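Local coordinates for designed helical repeat protein (Synthetic construct, PDB 5CWQ) that is a de novo designed helical repeat protein, made to explore repeat architectures, with no known biological function, at residues Leu40-Ala51 with Ala66-Ala77. Numbering follows the deposited sequence.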
# COMPACT_ATOMS: atom_id res chain seq x y z
N LEU A 40 0.39 -12.51 1.38
CA LEU A 40 0.50 -11.41 2.34
C LEU A 40 -0.17 -10.15 1.80
O LEU A 40 -0.71 -9.35 2.58
CB LEU A 40 1.96 -11.14 2.68
CG LEU A 40 2.67 -12.22 3.51
CD1 LEU A 40 4.15 -11.91 3.66
CD2 LEU A 40 2.02 -12.39 4.88
N ILE A 41 -0.14 -9.97 0.49
CA ILE A 41 -0.88 -8.87 -0.14
C ILE A 41 -2.37 -9.06 0.09
O ILE A 41 -3.09 -8.10 0.35
CB ILE A 41 -0.60 -8.79 -1.66
CG1 ILE A 41 0.86 -8.39 -1.91
CG2 ILE A 41 -1.54 -7.78 -2.34
CD1 ILE A 41 1.29 -8.51 -3.35
N GLU A 42 -2.83 -10.30 -0.01
CA GLU A 42 -4.24 -10.62 0.21
C GLU A 42 -4.62 -10.39 1.66
O GLU A 42 -5.71 -9.88 1.95
CB GLU A 42 -4.53 -12.06 -0.20
CG GLU A 42 -4.34 -12.32 -1.69
CD GLU A 42 -4.36 -13.80 -2.04
OE1 GLU A 42 -3.85 -14.16 -3.13
OE2 GLU A 42 -4.88 -14.59 -1.23
N GLU A 43 -3.73 -10.75 2.58
CA GLU A 43 -3.95 -10.49 4.00
C GLU A 43 -4.10 -8.99 4.24
O GLU A 43 -5.03 -8.55 4.92
CB GLU A 43 -2.81 -11.04 4.84
CG GLU A 43 -2.76 -12.55 4.92
CD GLU A 43 -1.69 -13.06 5.86
OE1 GLU A 43 -1.37 -12.35 6.84
OE2 GLU A 43 -1.17 -14.18 5.63
N ALA A 44 -3.20 -8.22 3.65
CA ALA A 44 -3.21 -6.76 3.79
C ALA A 44 -4.51 -6.16 3.25
O ALA A 44 -5.05 -5.22 3.83
CB ALA A 44 -2.00 -6.16 3.09
N ARG A 45 -5.00 -6.70 2.14
CA ARG A 45 -6.27 -6.27 1.56
C ARG A 45 -7.41 -6.50 2.54
O ARG A 45 -8.27 -5.64 2.74
CB ARG A 45 -6.56 -7.01 0.26
CG ARG A 45 -5.77 -6.51 -0.94
CD ARG A 45 -5.84 -7.48 -2.10
NE ARG A 45 -5.18 -6.97 -3.29
CZ ARG A 45 -4.84 -7.71 -4.34
NH1 ARG A 45 -5.09 -9.02 -4.35
NH2 ARG A 45 -4.25 -7.15 -5.39
N ALA A 46 -7.42 -7.69 3.14
CA ALA A 46 -8.45 -8.06 4.11
C ALA A 46 -8.38 -7.17 5.34
O ALA A 46 -9.40 -6.74 5.87
CB ALA A 46 -8.30 -9.52 4.50
N VAL A 47 -7.16 -6.89 5.80
CA VAL A 47 -6.96 -6.06 6.98
C VAL A 47 -7.40 -4.62 6.71
O VAL A 47 -7.96 -3.97 7.59
CB VAL A 47 -5.48 -6.08 7.44
CG1 VAL A 47 -5.21 -5.02 8.50
CG2 VAL A 47 -5.12 -7.46 7.98
N GLN A 48 -7.16 -4.14 5.49
CA GLN A 48 -7.62 -2.81 5.11
C GLN A 48 -9.14 -2.74 5.18
O GLN A 48 -9.71 -1.74 5.60
CB GLN A 48 -7.15 -2.43 3.71
CG GLN A 48 -7.55 -1.02 3.30
CD GLN A 48 -7.39 -0.75 1.82
OE1 GLN A 48 -7.39 -1.67 1.00
NE2 GLN A 48 -7.24 0.52 1.47
N GLU A 49 -9.79 -3.83 4.77
CA GLU A 49 -11.24 -3.90 4.79
C GLU A 49 -11.76 -3.84 6.23
O GLU A 49 -12.72 -3.14 6.52
CB GLU A 49 -11.73 -5.17 4.10
CG GLU A 49 -13.21 -5.16 3.75
CD GLU A 49 -13.64 -6.40 3.00
OE1 GLU A 49 -12.76 -7.18 2.58
OE2 GLU A 49 -14.86 -6.60 2.82
N LEU A 50 -11.10 -4.57 7.13
CA LEU A 50 -11.47 -4.57 8.54
C LEU A 50 -11.33 -3.18 9.15
O LEU A 50 -12.16 -2.75 9.95
CB LEU A 50 -10.62 -5.57 9.32
CG LEU A 50 -10.84 -7.05 9.01
CD1 LEU A 50 -9.73 -7.90 9.61
CD2 LEU A 50 -12.20 -7.51 9.52
N ALA A 51 -10.26 -2.48 8.77
CA ALA A 51 -10.01 -1.13 9.27
C ALA A 51 -11.11 -0.17 8.83
O ALA A 51 -11.58 0.66 9.61
CB ALA A 51 -8.65 -0.64 8.81
N ALA A 66 -7.63 -4.28 14.08
CA ALA A 66 -7.21 -4.19 12.69
C ALA A 66 -5.76 -3.74 12.59
O ALA A 66 -5.00 -4.24 11.77
CB ALA A 66 -8.12 -3.24 11.91
N SER A 67 -5.39 -2.79 13.44
CA SER A 67 -4.03 -2.26 13.46
C SER A 67 -3.04 -3.33 13.90
O SER A 67 -1.95 -3.46 13.34
CB SER A 67 -3.94 -1.05 14.38
OG SER A 67 -2.69 -0.39 14.25
N GLU A 68 -3.42 -4.10 14.92
CA GLU A 68 -2.61 -5.21 15.40
C GLU A 68 -2.39 -6.22 14.29
O GLU A 68 -1.29 -6.74 14.12
CB GLU A 68 -3.28 -5.88 16.61
CG GLU A 68 -3.30 -5.03 17.87
CD GLU A 68 -4.25 -5.55 18.93
OE1 GLU A 68 -4.76 -6.68 18.77
OE2 GLU A 68 -4.48 -4.84 19.93
N LYS A 69 -3.44 -6.48 13.52
CA LYS A 69 -3.36 -7.42 12.41
C LYS A 69 -2.52 -6.84 11.27
O LYS A 69 -1.79 -7.58 10.60
CB LYS A 69 -4.76 -7.79 11.92
CG LYS A 69 -5.52 -8.67 12.91
CD LYS A 69 -6.91 -9.02 12.40
CE LYS A 69 -7.64 -9.90 13.40
NZ LYS A 69 -8.98 -10.33 12.91
N ALA A 70 -2.63 -5.54 11.05
CA ALA A 70 -1.84 -4.86 10.02
C ALA A 70 -0.36 -4.90 10.37
O ALA A 70 0.49 -5.09 9.50
CB ALA A 70 -2.31 -3.42 9.85
N GLN A 71 -0.06 -4.70 11.65
CA GLN A 71 1.32 -4.71 12.13
C GLN A 71 1.94 -6.09 11.91
O GLN A 71 3.13 -6.20 11.61
CB GLN A 71 1.38 -4.33 13.61
CG GLN A 71 2.79 -4.30 14.19
CD GLN A 71 3.67 -3.26 13.53
OE1 GLN A 71 3.18 -2.27 12.99
NE2 GLN A 71 4.98 -3.50 13.55
N ARG A 72 1.12 -7.12 12.06
CA ARG A 72 1.58 -8.50 11.91
C ARG A 72 1.94 -8.79 10.45
O ARG A 72 2.99 -9.35 10.17
CB ARG A 72 0.51 -9.47 12.40
CG ARG A 72 0.89 -10.94 12.27
CD ARG A 72 -0.16 -11.84 12.90
NE ARG A 72 0.09 -13.25 12.61
CZ ARG A 72 -0.67 -14.25 13.06
NH1 ARG A 72 -1.72 -14.00 13.82
NH2 ARG A 72 -0.37 -15.50 12.74
N VAL A 73 1.06 -8.39 9.53
CA VAL A 73 1.31 -8.56 8.10
C VAL A 73 2.57 -7.79 7.71
O VAL A 73 3.39 -8.29 6.93
CB VAL A 73 0.12 -8.07 7.25
CG1 VAL A 73 0.44 -8.12 5.76
CG2 VAL A 73 -1.12 -8.90 7.54
N LEU A 74 2.70 -6.59 8.25
CA LEU A 74 3.86 -5.74 8.00
C LEU A 74 5.16 -6.45 8.37
O LEU A 74 6.10 -6.51 7.58
CB LEU A 74 3.72 -4.43 8.78
CG LEU A 74 4.94 -3.52 8.86
CD1 LEU A 74 5.43 -3.15 7.47
CD2 LEU A 74 4.60 -2.26 9.65
N GLU A 75 5.21 -6.98 9.59
CA GLU A 75 6.41 -7.65 10.08
C GLU A 75 6.74 -8.91 9.28
O GLU A 75 7.90 -9.20 9.02
CB GLU A 75 6.24 -7.99 11.56
CG GLU A 75 6.26 -6.75 12.46
CD GLU A 75 5.67 -7.00 13.84
OE1 GLU A 75 5.03 -8.05 14.04
OE2 GLU A 75 5.84 -6.13 14.72
N GLU A 76 5.70 -9.65 8.88
CA GLU A 76 5.90 -10.84 8.07
C GLU A 76 6.42 -10.46 6.68
O GLU A 76 7.33 -11.10 6.15
CB GLU A 76 4.61 -11.64 7.95
CG GLU A 76 4.20 -12.34 9.24
CD GLU A 76 2.97 -13.21 9.08
OE1 GLU A 76 2.74 -13.74 7.98
OE2 GLU A 76 2.23 -13.36 10.08
N ALA A 77 5.86 -9.40 6.11
CA ALA A 77 6.26 -8.96 4.78
C ALA A 77 7.69 -8.39 4.82
O ALA A 77 8.43 -8.50 3.84
CB ALA A 77 5.28 -7.92 4.24
O HOH W 1 0.43 -15.01 7.40
O HOH W 2 -1.10 -12.59 9.71
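Ala66 sets its methyl against the backbone of Ala51, CB lying 3.9 Å from Ala51 CA; the two CA atoms lie 5.4 Å apart, an approach that two methyl side chains permit. One turn on, Lys69 passes its extended aliphatic chain at about a right angle to Leu50, CD 4.1 Å from Leu50 CD1, while its ammonium pairs with Glu14 of helix 5-30. Ala70 receives Val47 CG1 on its methyl at 3.6 Å; with CG1 anti to the backbone N (chi1 170°), Val47 drops as a knob into the hole formed by Ala66, Lys69, Ala70 and Val73. Val73 is in turn a knob among Leu40, Glu43, Ala44 and Val47: its CG1 faces Leu40 O and the methyl of Ala44, and its CG2 lies 3.5 Å from Glu43 OE1. Glu76 and Glu43 would probably repel, but two waters donate to both, the second only weakly to Glu76; Arg28 and, more weakly, Arg72 probably offset the charge on Glu76, and Ser24 bonds Glu43. Leu40 crosses Glu76 with CD2 and rests CD1 on Ala77, 3.8 Å from its CA. An alanine at Leu40 would remove both methyls and is likely to leave a gap beside Ala77 and the Glu76 chain. The axes of 40-51 and 66-77 approach to 9.1 Å, with 163° between their N-to-C directions, and Val47 and Val73, each part of the other's hole, exemplify knobs-into-holes packing between consecutive antiparallel helices, here 33-57 and 60-86, in a designed alpha-helical repeat protein.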